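Local coordinates for protein putative acetyltransferase (Streptococcus mutans, PDB 4E2A) that probably acts as a GNAT-family acetyltransferase, transferring an acyl group to an acceptor molecule, at residues Ile40-Gln45 with Glu95-Leu100; Ala106-Val111 with Ile128-Ile133. All coordinates share one frame; numbering follows the deposited sequence.

Contact 1: residues Ile40-Gln45 with Glu95-Leu100; sequences IRKVNQ and ETYFIL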
loop_
_atom_site.group_PDB
_atom_site.type_symbol
_atom_site.label_atom_id
_atom_site.label_comp_id
_atom_site.label_asym_id
_atom_site.label_seq_id
_atom_site.Cartn_x
_atom_site.Cartn_y
_atom_site.Cartn_z
ATOM N N ILE B 40 18.108 19.496 -17.630
ATOM C CA ILE B 40 17.027 18.596 -17.256
ATOM C C ILE B 40 16.397 18.113 -18.537
ATOM O O ILE B 40 15.988 18.920 -19.365
ATOM C CB ILE B 40 15.936 19.304 -16.408
ATOM C CG1 ILE B 40 16.527 19.802 -15.085
ATOM C CG2 ILE B 40 14.747 18.345 -16.127
ATOM C CD1 ILE B 40 15.567 20.657 -14.272
ATOM N N ARG B 41 16.302 16.797 -18.697
ATOM C CA ARG B 41 15.740 16.219 -19.911
ATOM C C ARG B 41 15.282 14.783 -19.652
ATOM O O ARG B 41 15.676 14.161 -18.658
ATOM C CB ARG B 41 16.772 16.244 -21.059
ATOM C CG ARG B 41 18.034 15.424 -20.778
ATOM C CD ARG B 41 18.804 15.039 -22.048
ATOM N NE ARG B 41 20.118 14.467 -21.745
ATOM C CZ ARG B 41 20.343 13.194 -21.429
ATOM N NH1 ARG B 41 19.335 12.335 -21.379
ATOM N NH2 ARG B 41 21.580 12.778 -21.163
ATOM N N LYS B 42 14.480 14.255 -20.571
ATOM C CA LYS B 42 13.986 12.896 -20.454
ATOM C C LYS B 42 15.145 11.913 -20.513
ATOM O O LYS B 42 16.157 12.181 -21.149
ATOM C CB LYS B 42 12.953 12.586 -21.548
ATOM C CG LYS B 42 11.762 13.527 -21.511
ATOM C CD LYS B 42 10.722 13.198 -22.569
ATOM C CE LYS B 42 9.726 14.338 -22.716
ATOM N NZ LYS B 42 8.800 14.134 -23.866
ATOM N N VAL B 43 14.988 10.784 -19.825
ATOM C CA VAL B 43 15.918 9.679 -19.910
ATOM C C VAL B 43 15.876 9.113 -21.322
ATOM O O VAL B 43 14.804 8.856 -21.876
ATOM C CB VAL B 43 15.555 8.540 -18.903
ATOM C CG1 VAL B 43 16.551 7.385 -19.028
ATOM C CG2 VAL B 43 15.541 9.065 -17.479
ATOM N N ASN B 44 17.051 8.938 -21.909
ATOM C CA ASN B 44 17.161 8.334 -23.225
ATOM C C ASN B 44 16.870 6.836 -23.163
ATOM O O ASN B 44 17.110 6.187 -22.133
ATOM C CB ASN B 44 18.575 8.564 -23.773
ATOM C CG ASN B 44 18.656 9.753 -24.713
ATOM O OD1 ASN B 44 18.508 9.598 -25.926
ATOM N ND2 ASN B 44 18.898 10.944 -24.164
ATOM N N GLN B 45 16.372 6.281 -24.264
ATOM C CA GLN B 45 16.182 4.834 -24.372
ATOM C C GLN B 45 17.468 4.075 -24.028
ATOM O O GLN B 45 17.428 3.050 -23.357
ATOM C CB GLN B 45 15.683 4.434 -25.772
ATOM C CG GLN B 45 14.167 4.582 -25.986
ATOM C CD GLN B 45 13.346 3.520 -25.248
ATOM O OE1 GLN B 45 13.845 2.830 -24.359
ATOM N NE2 GLN B 45 12.085 3.379 -25.637
ATOM N N GLU B 95 6.363 10.294 -17.448
ATOM C CA GLU B 95 7.690 10.655 -17.917
ATOM C C GLU B 95 8.729 10.533 -16.830
ATOM O O GLU B 95 8.450 10.789 -15.657
ATOM C CB GLU B 95 7.700 12.028 -18.567
ATOM C CG GLU B 95 7.043 12.017 -19.953
ATOM C CD GLU B 95 6.679 13.400 -20.449
ATOM O OE1 GLU B 95 6.785 14.350 -19.648
ATOM O OE2 GLU B 95 6.289 13.533 -21.633
ATOM N N THR B 96 9.916 10.085 -17.220
ATOM C CA THR B 96 11.041 10.090 -16.298
ATOM C C THR B 96 12.153 11.013 -16.815
ATOM O O THR B 96 12.566 10.918 -17.986
ATOM C CB THR B 96 11.596 8.671 -16.069
ATOM O OG1 THR B 96 10.558 7.820 -15.573
ATOM C CG2 THR B 96 12.744 8.685 -15.057
ATOM N N TYR B 97 12.651 11.867 -15.922
ATOM C CA TYR B 97 13.686 12.850 -16.258
ATOM C C TYR B 97 14.959 12.643 -15.436
ATOM O O TYR B 97 14.897 12.210 -14.280
ATOM C CB TYR B 97 13.183 14.278 -15.999
ATOM C CG TYR B 97 12.009 14.692 -16.859
ATOM C CD1 TYR B 97 12.211 15.330 -18.074
ATOM C CD2 TYR B 97 10.697 14.443 -16.450
ATOM C CE1 TYR B 97 11.166 15.699 -18.862
ATOM C CE2 TYR B 97 9.623 14.809 -17.246
ATOM C CZ TYR B 97 9.874 15.442 -18.453
ATOM O OH TYR B 97 8.848 15.826 -19.270
ATOM N N PHE B 98 16.107 12.964 -16.042
ATOM C CA PHE B 98 17.354 13.156 -15.315
ATOM C C PHE B 98 17.551 14.652 -15.112
ATOM O O PHE B 98 17.163 15.472 -15.963
ATOM C CB PHE B 98 18.576 12.666 -16.114
ATOM C CG PHE B 98 18.788 11.165 -16.105
ATOM C CD1 PHE B 98 18.489 10.404 -14.999
ATOM C CD2 PHE B 98 19.302 10.528 -17.221
ATOM C CE1 PHE B 98 18.699 9.021 -15.000
ATOM C CE2 PHE B 98 19.500 9.144 -17.240
ATOM C CZ PHE B 98 19.198 8.395 -16.122
ATOM N N ILE B 99 18.157 15.011 -13.989
ATOM C CA ILE B 99 18.803 16.309 -13.904
ATOM C C ILE B 99 20.291 16.034 -13.921
ATOM O O ILE B 99 20.788 15.155 -13.204
ATOM C CB ILE B 99 18.392 17.153 -12.683
ATOM C CG1 ILE B 99 19.087 18.521 -12.733
ATOM C CG2 ILE B 99 18.712 16.442 -11.386
ATOM C CD1 ILE B 99 18.478 19.550 -11.792
ATOM N N LEU B 100 20.987 16.762 -14.746
ATOM C CA LEU B 100 22.376 16.511 -15.023
ATOM C C LEU B 100 23.260 17.676 -14.641
ATOM O O LEU B 100 22.898 18.804 -14.779
ATOM C CB LEU B 100 22.577 16.186 -16.489
ATOM C CG LEU B 100 21.963 14.916 -17.006
ATOM C CD1 LEU B 100 20.846 15.124 -17.952
ATOM C CD2 LEU B 100 23.013 14.094 -17.573
#
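The carbonyl oxygen of Arg41 takes the shortest sound backbone bond across this pair of strands: Phe98 N reaches Arg41 O at 2.9 Å, and the CA-H of Tyr97 leans on the same oxygen. Arg41 N returns a bond to Phe98 O at 3.2 Å. After Lys42 the chain leaves the strand, yet Val43 N still bonds to Thr96 O at 3.0 Å, almost straight at 169°. Val43 then lays CG2 over the centre of the Phe98 ring, 3.8 Å from the centroid. That methyl stands beside the backbone N while CG1 is anti to it (chi1 180°), which leaves CG1 to touch the ring at CE2. Leucines of helix 48-63 also pack against Phe98. Lys42 runs extended alongside Tyr97, its CG 3.5 Å from Tyr97 CE1, and ends in a weak salt bridge to Glu95 OE2. The other carboxylate oxygen, Glu95 OE1, receives Tyr97 OH at 2.6 Å from above the carboxylate plane, so one acid holds the phenol firmly and the lysine only loosely. Leu100 CD1 lies over one face of the Arg41 guanidinium, toward its rim; NH1 of that group bridges to Glu47. Ile40 CG1 meets Ile99 CG1 at 3.7 Å on the face covered by helix 142-157. Here an N-terminal edge strand pairs antiparallel with its neighbour, as at the start of the GNAT sheet.

Contact 2: residues Ala106-Val111 with Ile128-Ile133; sequences AGFLKV and IQRLYI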
loop_
_atom_site.group_PDB
_atom_site.type_symbol
_atom_site.label_atom_id
_atom_site.label_comp_id
_atom_site.label_asym_id
_atom_site.label_seq_id
_atom_site.Cartn_x
_atom_site.Cartn_y
_atom_site.Cartn_z
ATOM N N ALA B 106 22.684 13.484 -11.916
ATOM C CA ALA B 106 22.723 13.837 -10.491
ATOM C C ALA B 106 21.441 13.464 -9.734
ATOM O O ALA B 106 21.423 13.429 -8.500
ATOM C CB ALA B 106 23.012 15.320 -10.321
ATOM N N GLY B 107 20.369 13.193 -10.471
ATOM C CA GLY B 107 19.113 12.830 -9.851
ATOM C C GLY B 107 18.042 12.551 -10.891
ATOM O O GLY B 107 18.294 12.640 -12.098
ATOM N N PHE B 108 16.850 12.194 -10.425
ATOM C CA PHE B 108 15.775 11.829 -11.341
ATOM C C PHE B 108 14.382 12.147 -10.806
ATOM O O PHE B 108 14.176 12.352 -9.599
ATOM C CB PHE B 108 15.918 10.366 -11.793
ATOM C CG PHE B 108 15.524 9.366 -10.745
ATOM C CD1 PHE B 108 14.231 8.845 -10.721
ATOM C CD2 PHE B 108 16.431 8.964 -9.778
ATOM C CE1 PHE B 108 13.854 7.926 -9.751
ATOM C CE2 PHE B 108 16.066 8.036 -8.788
ATOM C CZ PHE B 108 14.776 7.523 -8.773
ATOM N N LEU B 109 13.423 12.175 -11.734
ATOM C CA LEU B 109 12.099 12.680 -11.474
ATOM C C LEU B 109 11.109 11.800 -12.237
ATOM O O LEU B 109 11.287 11.583 -13.429
ATOM C CB LEU B 109 11.983 14.145 -11.950
ATOM C CG LEU B 109 10.543 14.633 -12.170
ATOM C CD1 LEU B 109 9.789 14.729 -10.842
ATOM C CD2 LEU B 109 10.470 15.965 -12.991
ATOM N N LYS B 110 10.096 11.256 -11.558
ATOM C CA LYS B 110 9.048 10.551 -12.318
ATOM C C LYS B 110 7.691 11.203 -12.128
ATOM O O LYS B 110 7.256 11.443 -10.987
ATOM C CB LYS B 110 8.994 9.044 -11.992
ATOM C CG LYS B 110 7.918 8.256 -12.763
ATOM C CD LYS B 110 7.922 6.767 -12.361
ATOM C CE LYS B 110 7.037 5.930 -13.306
ATOM N NZ LYS B 110 5.593 5.849 -12.892
ATOM N N VAL B 111 7.025 11.503 -13.245
ATOM C CA VAL B 111 5.675 12.088 -13.195
ATOM C C VAL B 111 4.630 11.226 -13.925
ATOM O O VAL B 111 4.958 10.538 -14.870
ATOM C CB VAL B 111 5.658 13.554 -13.713
ATOM C CG1 VAL B 111 6.431 14.460 -12.726
ATOM C CG2 VAL B 111 6.253 13.635 -15.098
ATOM N N ILE B 128 3.224 13.878 -9.093
ATOM C CA ILE B 128 4.675 13.842 -8.935
ATOM C C ILE B 128 4.975 12.656 -8.018
ATOM O O ILE B 128 4.646 12.687 -6.825
ATOM C CB ILE B 128 5.231 15.164 -8.373
ATOM C CG1 ILE B 128 4.808 16.337 -9.271
ATOM C CG2 ILE B 128 6.752 15.101 -8.279
ATOM C CD1 ILE B 128 4.909 17.717 -8.571
ATOM N N GLN B 129 5.539 11.593 -8.597
ATOM C CA GLN B 129 5.667 10.301 -7.908
ATOM C C GLN B 129 7.028 10.103 -7.238
ATOM O O GLN B 129 7.095 9.669 -6.082
ATOM C CB GLN B 129 5.398 9.130 -8.880
ATOM C CG GLN B 129 5.413 7.735 -8.202
ATOM C CD GLN B 129 5.621 6.573 -9.183
ATOM O OE1 GLN B 129 5.369 6.694 -10.383
ATOM N NE2 GLN B 129 6.082 5.435 -8.661
ATOM N N ARG B 130 8.101 10.389 -7.974
ATOM C CA ARG B 130 9.466 10.180 -7.499
ATOM C C ARG B 130 10.373 11.385 -7.730
ATOM O O ARG B 130 10.398 11.954 -8.824
ATOM C CB ARG B 130 10.124 8.987 -8.224
ATOM C CG ARG B 130 9.646 7.613 -7.811
ATOM C CD ARG B 130 10.356 6.508 -8.630
ATOM N NE ARG B 130 9.712 5.239 -8.349
ATOM C CZ ARG B 130 9.600 4.239 -9.213
ATOM N NH1 ARG B 130 10.104 4.351 -10.442
ATOM N NH2 ARG B 130 8.983 3.119 -8.834
ATOM N N LEU B 131 11.157 11.743 -6.717
ATOM C CA LEU B 131 12.197 12.752 -6.913
ATOM C C LEU B 131 13.356 12.490 -5.942
ATOM O O LEU B 131 13.190 12.634 -4.731
ATOM C CB LEU B 131 11.615 14.182 -6.740
ATOM C CG LEU B 131 12.429 15.382 -7.302
ATOM C CD1 LEU B 131 11.667 16.718 -7.258
ATOM C CD2 LEU B 131 13.760 15.536 -6.569
ATOM N N TYR B 132 14.510 12.092 -6.495
ATOM C CA TYR B 132 15.712 11.789 -5.744
ATOM C C TYR B 132 16.915 12.555 -6.275
ATOM O O TYR B 132 17.092 12.695 -7.488
ATOM C CB TYR B 132 16.045 10.286 -5.841
ATOM C CG TYR B 132 15.115 9.358 -5.086
ATOM C CD1 TYR B 132 15.388 8.968 -3.777
ATOM C CD2 TYR B 132 13.967 8.860 -5.695
ATOM C CE1 TYR B 132 14.546 8.107 -3.109
ATOM C CE2 TYR B 132 13.127 8.008 -5.036
ATOM C CZ TYR B 132 13.415 7.633 -3.746
ATOM O OH TYR B 132 12.571 6.774 -3.090
ATOM N N ILE B 133 17.755 13.033 -5.364
ATOM C CA ILE B 133 19.035 13.628 -5.743
ATOM C C ILE B 133 20.130 12.805 -5.077
ATOM O O ILE B 133 20.064 12.553 -3.863
ATOM C CB ILE B 133 19.157 15.111 -5.277
ATOM C CG1 ILE B 133 18.022 15.979 -5.848
ATOM C CG2 ILE B 133 20.554 15.685 -5.625
ATOM C CD1 ILE B 133 18.049 16.176 -7.378
HETATM O O HOH W 1 6.276 3.702 -10.863
#
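Strands 106-111 and 128-133 run antiparallel, their directions 178° apart, and the register slips by one residue where Gln129 and Arg130 both face Lys110. Phe108 and Tyr132 form a regular hydrogen-bonded pair, each N-H bonded to the other's carbonyl. At the slip, Lys110 O accepts Gln129 N at 2.9 Å and, more weakly, Arg130 N at 3.3 Å, while Lys110 N gives a bond to Arg130 O at 2.8 Å. One carbonyl serving two successive N-H groups makes this a classic beta bulge. It lies in the hairpin of strands 104-113 and 125-133, in the middle of the mixed sheet of the GNAT fold. The bulge also brings Gln129 alongside Lys110, both side chains pointing the same way. Lys110 is extended as far as CE and then turns (chi4 -88°), bringing NZ to Gln129 OE1 at 2.7 Å in the carbonyl plane of the amide. A water accepts from both Lys110 NZ and Gln129 NE2, closing a small ring of bonds that fixes which way the amide is turned. Gln129 NE2 itself lies over the rim of one face of the Arg130 guanidinium, whose NH1 is bridged to Glu88. Arg130 CD comes to the edge of the Phe108 ring, in its plane, 3.9 Å from Phe108 CE1. The Phe108 and Tyr132 rings lie nearly parallel, planes 19° apart, but slid so far that they barely overlap; Phe108 CZ touches Tyr132 CD2 at 3.5 Å. Thr58 of helix 48-63 packs against both side chains. On the other face, Leu109 CD1 reaches Ile128 CG2 at 4.0 Å, and Leu109 continues onto Leu146 and Ala150 of helix 142-157.

Contacts 1 and 2 lie in one mixed sheet, their centres about 10 Å apart, and follow in series along the chain. Strand 94-101 of contact 1 leads directly into strand 104-113 of contact 2, and the two are neighbours: Tyr97 N probably bonds to Leu109 O at 2.9 Å and Ile99 O to Ala106 N at 2.8 Å. Four adjacent strands are thereby laced together, from the outer strand 38-42 to strand 125-133 near the middle. Helix 48-63 covers the face bearing Phe98, Phe108 and Tyr132, which pack in a row with Phe98 against Phe108; helix 142-157 covers the opposite face at Ile40, Ile99 and Leu109. Both contacts thus build the N-terminal half of the GNAT sheet.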